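Local coordinates for protein B-agarase (PDB 4BQ2) that cleaves agarose chains as a family 50 glycoside hydrolase, an exo-beta-agarase of a marine bacterium, at residues V13-E27 against L40-L54. Sequence-based numbering, arbitrary orientation.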
loop_
_atom_site.group_PDB
_atom_site.type_symbol
_atom_site.label_atom_id
_atom_site.label_comp_id
_atom_site.label_asym_id
_atom_site.label_seq_id
_atom_site.Cartn_x
_atom_site.Cartn_y
_atom_site.Cartn_z
ATOM N N VAL A 13 12.202 -9.892 -35.196
ATOM C CA VAL A 13 11.743 -10.075 -33.832
ATOM C C VAL A 13 12.477 -11.305 -33.298
ATOM O O VAL A 13 12.256 -12.427 -33.784
ATOM C CB VAL A 13 10.213 -10.232 -33.753
ATOM C CG1 VAL A 13 9.806 -10.506 -32.317
ATOM C CG2 VAL A 13 9.512 -8.977 -34.280
ATOM N N PRO A 14 13.367 -11.116 -32.312
ATOM C CA PRO A 14 14.178 -12.241 -31.861
ATOM C C PRO A 14 13.303 -13.394 -31.443
ATOM O O PRO A 14 12.194 -13.181 -30.916
ATOM C CB PRO A 14 14.929 -11.679 -30.655
ATOM C CG PRO A 14 15.005 -10.212 -30.921
ATOM C CD PRO A 14 13.707 -9.867 -31.597
ATOM N N SER A 15 13.794 -14.610 -31.694
ATOM C CA SER A 15 13.022 -15.806 -31.407
ATOM C C SER A 15 13.029 -16.186 -29.925
ATOM O O SER A 15 12.179 -16.972 -29.502
ATOM C CB SER A 15 13.465 -16.983 -32.296
ATOM O OG SER A 15 14.769 -17.413 -31.966
ATOM N N ASN A 16 13.975 -15.621 -29.165
ATOM C CA ASN A 16 14.077 -15.828 -27.718
ATOM C C ASN A 16 13.180 -14.887 -26.913
ATOM O O ASN A 16 13.215 -14.906 -25.682
ATOM C CB ASN A 16 15.522 -15.662 -27.239
ATOM C CG ASN A 16 16.476 -16.631 -27.907
ATOM O OD1 ASN A 16 16.102 -17.753 -28.269
ATOM N ND2 ASN A 16 17.723 -16.201 -28.075
ATOM N N ILE A 17 12.393 -14.063 -27.602
ATOM C CA ILE A 17 11.452 -13.158 -26.935
ATOM C C ILE A 17 10.019 -13.599 -27.139
ATOM O O ILE A 17 9.558 -13.749 -28.261
ATOM C CB ILE A 17 11.621 -11.680 -27.346
ATOM C CG1 ILE A 17 13.060 -11.220 -27.085
ATOM C CG2 ILE A 17 10.633 -10.806 -26.547
ATOM C CD1 ILE A 17 13.394 -9.882 -27.701
ATOM N N HIS A 18 9.296 -13.750 -26.043
ATOM C CA HIS A 18 7.930 -14.287 -26.084
ATOM C C HIS A 18 6.901 -13.223 -25.694
ATOM O O HIS A 18 7.154 -12.408 -24.787
ATOM C CB HIS A 18 7.864 -15.511 -25.165
ATOM C CG HIS A 18 8.964 -16.497 -25.434
ATOM N ND1 HIS A 18 8.823 -17.543 -26.322
ATOM C CD2 HIS A 18 10.249 -16.541 -25.003
ATOM C CE1 HIS A 18 9.962 -18.208 -26.402
ATOM N NE2 HIS A 18 10.847 -17.617 -25.617
ATOM N N PHE A 19 5.755 -13.232 -26.377
ATOM C CA PHE A 19 4.768 -12.160 -26.227
ATOM C C PHE A 19 3.494 -12.645 -25.558
ATOM O O PHE A 19 2.877 -13.616 -26.013
ATOM C CB PHE A 19 4.550 -11.471 -27.568
ATOM C CG PHE A 19 5.842 -10.965 -28.154
ATOM C CD1 PHE A 19 6.515 -9.892 -27.547
ATOM C CD2 PHE A 19 6.439 -11.604 -29.235
ATOM C CE1 PHE A 19 7.730 -9.436 -28.050
ATOM C CE2 PHE A 19 7.647 -11.152 -29.751
ATOM C CZ PHE A 19 8.305 -10.082 -29.153
ATOM N N LEU A 20 3.145 -11.979 -24.457
ATOM C CA LEU A 20 1.973 -12.310 -23.644
ATOM C C LEU A 20 0.882 -11.311 -23.949
ATOM O O LEU A 20 1.003 -10.136 -23.576
ATOM C CB LEU A 20 2.284 -12.201 -22.150
ATOM C CG LEU A 20 3.496 -12.895 -21.547
ATOM C CD1 LEU A 20 3.147 -13.312 -20.132
ATOM C CD2 LEU A 20 3.925 -14.109 -22.351
ATOM N N ASN A 21 -0.175 -11.777 -24.609
ATOM C CA ASN A 21 -1.291 -10.929 -24.979
ATOM C C ASN A 21 -0.837 -9.583 -25.515
ATOM O O ASN A 21 -1.260 -8.507 -25.049
ATOM C CB ASN A 21 -2.222 -10.782 -23.798
ATOM C CG ASN A 21 -3.035 -12.030 -23.576
ATOM O OD1 ASN A 21 -3.875 -12.380 -24.411
ATOM N ND2 ASN A 21 -2.789 -12.704 -22.481
ATOM N N ALA A 22 0.016 -9.670 -26.530
ATOM C CA ALA A 22 0.647 -8.523 -27.111
ATOM C C ALA A 22 1.036 -8.871 -28.536
ATOM O O ALA A 22 1.319 -10.024 -28.826
ATOM C CB ALA A 22 1.886 -8.156 -26.307
ATOM N N ARG A 23 1.044 -7.871 -29.409
ATOM C CA ARG A 23 1.587 -8.010 -30.776
ATOM C C ARG A 23 2.909 -7.243 -30.873
ATOM O O ARG A 23 3.024 -6.127 -30.368
ATOM C CB ARG A 23 0.623 -7.407 -31.803
ATOM C CG ARG A 23 -0.747 -8.063 -31.906
ATOM C CD ARG A 23 -1.631 -7.334 -32.923
ATOM N NE ARG A 23 -2.821 -8.134 -33.219
ATOM C CZ ARG A 23 -4.003 -7.973 -32.624
ATOM N NH1 ARG A 23 -4.176 -7.029 -31.706
ATOM N NH2 ARG A 23 -5.024 -8.750 -32.950
ATOM N N ALA A 24 3.892 -7.835 -31.535
ATOM C CA ALA A 24 5.226 -7.255 -31.634
ATOM C C ALA A 24 5.594 -7.031 -33.088
ATOM O O ALA A 24 5.212 -7.839 -33.948
ATOM C CB ALA A 24 6.227 -8.202 -31.015
ATOM N N SER A 25 6.322 -5.941 -33.368
ATOM C CA SER A 25 6.865 -5.688 -34.710
ATOM C C SER A 25 8.098 -4.782 -34.602
ATOM O O SER A 25 8.309 -4.111 -33.571
ATOM C CB SER A 25 5.827 -5.052 -35.630
ATOM O OG SER A 25 5.282 -3.861 -35.078
ATOM N N ILE A 26 8.909 -4.777 -35.647
ATOM C CA ILE A 26 10.067 -3.886 -35.689
ATOM C C ILE A 26 9.681 -2.687 -36.527
ATOM O O ILE A 26 9.233 -2.834 -37.666
ATOM C CB ILE A 26 11.327 -4.546 -36.280
ATOM C CG1 ILE A 26 11.708 -5.825 -35.526
ATOM C CG2 ILE A 26 12.519 -3.561 -36.280
ATOM C CD1 ILE A 26 12.105 -5.624 -34.075
ATOM N N GLU A 27 9.827 -1.498 -35.948
ATOM C CA GLU A 27 9.511 -0.242 -36.636
ATOM C C GLU A 27 10.645 0.755 -36.423
ATOM O O GLU A 27 11.433 0.629 -35.479
ATOM C CB GLU A 27 8.225 0.408 -36.107
ATOM C CG GLU A 27 7.040 -0.516 -35.819
ATOM C CD GLU A 27 6.317 -0.993 -37.068
ATOM O OE1 GLU A 27 6.664 -0.510 -38.180
ATOM O OE2 GLU A 27 5.399 -1.851 -36.928
ATOM N N LEU A 40 11.671 -2.290 -31.138
ATOM C CA LEU A 40 10.586 -3.251 -30.956
ATOM C C LEU A 40 9.339 -2.525 -30.496
ATOM O O LEU A 40 9.289 -1.981 -29.362
ATOM C CB LEU A 40 10.977 -4.296 -29.930
ATOM C CG LEU A 40 9.907 -5.370 -29.679
ATOM C CD1 LEU A 40 9.895 -6.397 -30.796
ATOM C CD2 LEU A 40 10.246 -6.022 -28.356
ATOM N N LYS A 41 8.326 -2.560 -31.349
ATOM C CA LYS A 41 7.045 -1.968 -31.045
ATOM C C LYS A 41 6.183 -3.026 -30.348
ATOM O O LYS A 41 5.930 -4.093 -30.909
ATOM C CB LYS A 41 6.347 -1.465 -32.310
ATOM C CG LYS A 41 4.986 -0.841 -32.000
ATOM C CD LYS A 41 4.232 -0.459 -33.250
ATOM C CE LYS A 41 2.883 0.116 -32.842
ATOM N NZ LYS A 41 2.303 0.958 -33.928
ATOM N N LEU A 42 5.771 -2.747 -29.113
ATOM C CA LEU A 42 5.063 -3.761 -28.320
ATOM C C LEU A 42 3.656 -3.245 -28.041
ATOM O O LEU A 42 3.485 -2.297 -27.263
ATOM C CB LEU A 42 5.840 -4.088 -27.043
ATOM C CG LEU A 42 5.218 -5.145 -26.108
ATOM C CD1 LEU A 42 5.259 -6.539 -26.759
ATOM C CD2 LEU A 42 5.896 -5.170 -24.741
ATOM N N ALA A 43 2.653 -3.843 -28.694
ATOM C CA ALA A 43 1.297 -3.362 -28.572
ATOM C C ALA A 43 0.515 -4.376 -27.719
ATOM O O ALA A 43 0.236 -5.494 -28.173
ATOM C CB ALA A 43 0.671 -3.152 -29.946
ATOM N N MET A 44 0.256 -3.989 -26.459
ATOM C CA MET A 44 -0.344 -4.866 -25.442
ATOM C C MET A 44 -1.849 -4.711 -25.453
ATOM O O MET A 44 -2.382 -3.600 -25.507
ATOM C CB MET A 44 0.237 -4.563 -24.031
ATOM C CG MET A 44 1.714 -4.988 -23.881
ATOM S SD MET A 44 2.653 -4.091 -22.622
ATOM C CE MET A 44 2.910 -2.554 -23.480
ATOM N N GLN A 45 -2.534 -5.844 -25.428
ATOM C CA GLN A 45 -3.971 -5.889 -25.331
ATOM C C GLN A 45 -4.329 -5.870 -23.835
ATOM O O GLN A 45 -4.939 -6.809 -23.293
ATOM C CB GLN A 45 -4.490 -7.133 -26.070
ATOM C CG GLN A 45 -4.393 -7.018 -27.605
ATOM C CD GLN A 45 -2.983 -7.201 -28.168
ATOM O OE1 GLN A 45 -2.361 -8.277 -28.042
ATOM N NE2 GLN A 45 -2.474 -6.161 -28.797
ATOM N N SER A 46 -3.935 -4.778 -23.167
ATOM C CA SER A 46 -4.032 -4.682 -21.717
ATOM C C SER A 46 -5.384 -4.113 -21.293
ATOM O O SER A 46 -5.678 -4.066 -20.108
ATOM C CB SER A 46 -2.850 -3.836 -21.166
ATOM O OG SER A 46 -2.704 -2.630 -21.917
ATOM N N LYS A 47 -6.209 -3.652 -22.225
ATOM C CA LYS A 47 -7.601 -3.407 -21.822
ATOM C C LYS A 47 -8.306 -4.752 -21.552
ATOM O O LYS A 47 -8.949 -4.907 -20.501
ATOM C CB LYS A 47 -8.385 -2.553 -22.824
ATOM C CG LYS A 47 -9.811 -2.246 -22.338
ATOM C CD LYS A 47 -10.539 -1.300 -23.276
ATOM C CE LYS A 47 -11.948 -1.027 -22.746
ATOM N NZ LYS A 47 -12.296 0.394 -23.025
ATOM N N GLN A 48 -8.165 -5.721 -22.464
ATOM C CA GLN A 48 -8.916 -6.999 -22.341
ATOM C C GLN A 48 -8.270 -7.980 -21.361
ATOM O O GLN A 48 -8.960 -8.790 -20.753
ATOM C CB GLN A 48 -9.110 -7.708 -23.700
ATOM C CG GLN A 48 -10.106 -7.037 -24.648
ATOM C CD GLN A 48 -11.484 -6.824 -24.014
ATOM O OE1 GLN A 48 -12.087 -7.758 -23.446
ATOM N NE2 GLN A 48 -11.980 -5.580 -24.089
ATOM N N HIS A 49 -6.946 -7.897 -21.212
ATOM C CA HIS A 49 -6.153 -8.910 -20.523
ATOM C C HIS A 49 -5.351 -8.278 -19.377
ATOM O O HIS A 49 -4.733 -7.214 -19.535
ATOM C CB HIS A 49 -5.207 -9.604 -21.506
ATOM C CG HIS A 49 -5.924 -10.364 -22.588
ATOM N ND1 HIS A 49 -6.147 -9.849 -23.846
ATOM C CD2 HIS A 49 -6.457 -11.609 -22.593
ATOM C CE1 HIS A 49 -6.789 -10.743 -24.587
ATOM N NE2 HIS A 49 -6.984 -11.821 -23.850
ATOM N N SER A 50 -5.341 -8.956 -18.233
ATOM C CA SER A 50 -4.843 -8.373 -17.006
ATOM C C SER A 50 -3.326 -8.524 -16.860
ATOM O O SER A 50 -2.706 -7.860 -16.009
ATOM C CB SER A 50 -5.574 -8.992 -15.797
ATOM O OG SER A 50 -5.170 -10.322 -15.654
ATOM N N TYR A 51 -2.724 -9.395 -17.665
ATOM C CA TYR A 51 -1.277 -9.545 -17.671
ATOM C C TYR A 51 -0.811 -9.574 -19.106
ATOM O O TYR A 51 -1.176 -10.482 -19.846
ATOM C CB TYR A 51 -0.813 -10.822 -16.941
ATOM C CG TYR A 51 0.688 -10.839 -16.733
ATOM C CD1 TYR A 51 1.527 -11.277 -17.742
ATOM C CD2 TYR A 51 1.265 -10.390 -15.540
ATOM C CE1 TYR A 51 2.897 -11.273 -17.592
ATOM C CE2 TYR A 51 2.650 -10.398 -15.365
ATOM C CZ TYR A 51 3.454 -10.844 -16.419
ATOM O OH TYR A 51 4.814 -10.874 -16.342
ATOM N N THR A 52 0.005 -8.592 -19.499
ATOM C CA THR A 52 0.458 -8.474 -20.886
ATOM C C THR A 52 1.953 -8.087 -20.889
ATOM O O THR A 52 2.479 -7.618 -19.865
ATOM C CB THR A 52 -0.361 -7.396 -21.628
ATOM O OG1 THR A 52 -0.082 -6.104 -21.062
ATOM C CG2 THR A 52 -1.868 -7.670 -21.498
ATOM N N GLY A 53 2.635 -8.296 -22.014
ATOM C CA GLY A 53 4.032 -7.872 -22.130
ATOM C C GLY A 53 4.917 -8.836 -22.908
ATOM O O GLY A 53 4.445 -9.554 -23.817
ATOM N N LEU A 54 6.201 -8.835 -22.551
ATOM C CA LEU A 54 7.181 -9.741 -23.159
ATOM C C LEU A 54 8.055 -10.398 -22.095
ATOM O O LEU A 54 8.164 -9.928 -20.937
ATOM C CB LEU A 54 8.062 -9.010 -24.208
ATOM C CG LEU A 54 8.932 -7.838 -23.702
ATOM C CD1 LEU A 54 10.213 -8.335 -23.033
ATOM C CD2 LEU A 54 9.324 -6.914 -24.852
HETATM O O HOH W 1 -3.756 -10.489 -27.172
HETATM O O HOH W 2 3.507 -4.150 -32.823
#
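Lys41 O is gripped by two donors, the backbone N of Ser25 at 3.1 Å and a water that also donates to Ser25 OG, in the antiparallel hairpin formed by strands 22-30 and 36-44 of the agarase CBM-like domain. The example illustrates how a chain reversal at one residue lays a second antiparallel pair against the first, with small and apolar side chains between them: strand 17-20 turns at Asn21 into 22-27 and pairs with 51-54, where Leu20 N meets Gly53 O at 2.8 Å. At the backbone angles of Gly53 a CB would be jammed against the carbonyl oxygen of Thr52.

Between the two pairs, Ala24 CB sits 3.3 Å above the plane of the Phe19 ring, over its centre, while Leu42 CD1 comes to 3.7 Å from Phe19 CD1. Leu42, with CG anti to the backbone N (chi1 -180°), also carries CD1 to Ala22 CB. On the outer face of the hairpin, which carries Ser25 and Lys41, Lys41 CB lies 3.7 Å from Glu27 CG, and Ser25 OG donates to Glu27 OE2.

The Asn21 amide stacks on the His49 ring, their planes 17° apart, with Asn21 OD1 3.1 Å above the ring plane, over its centre.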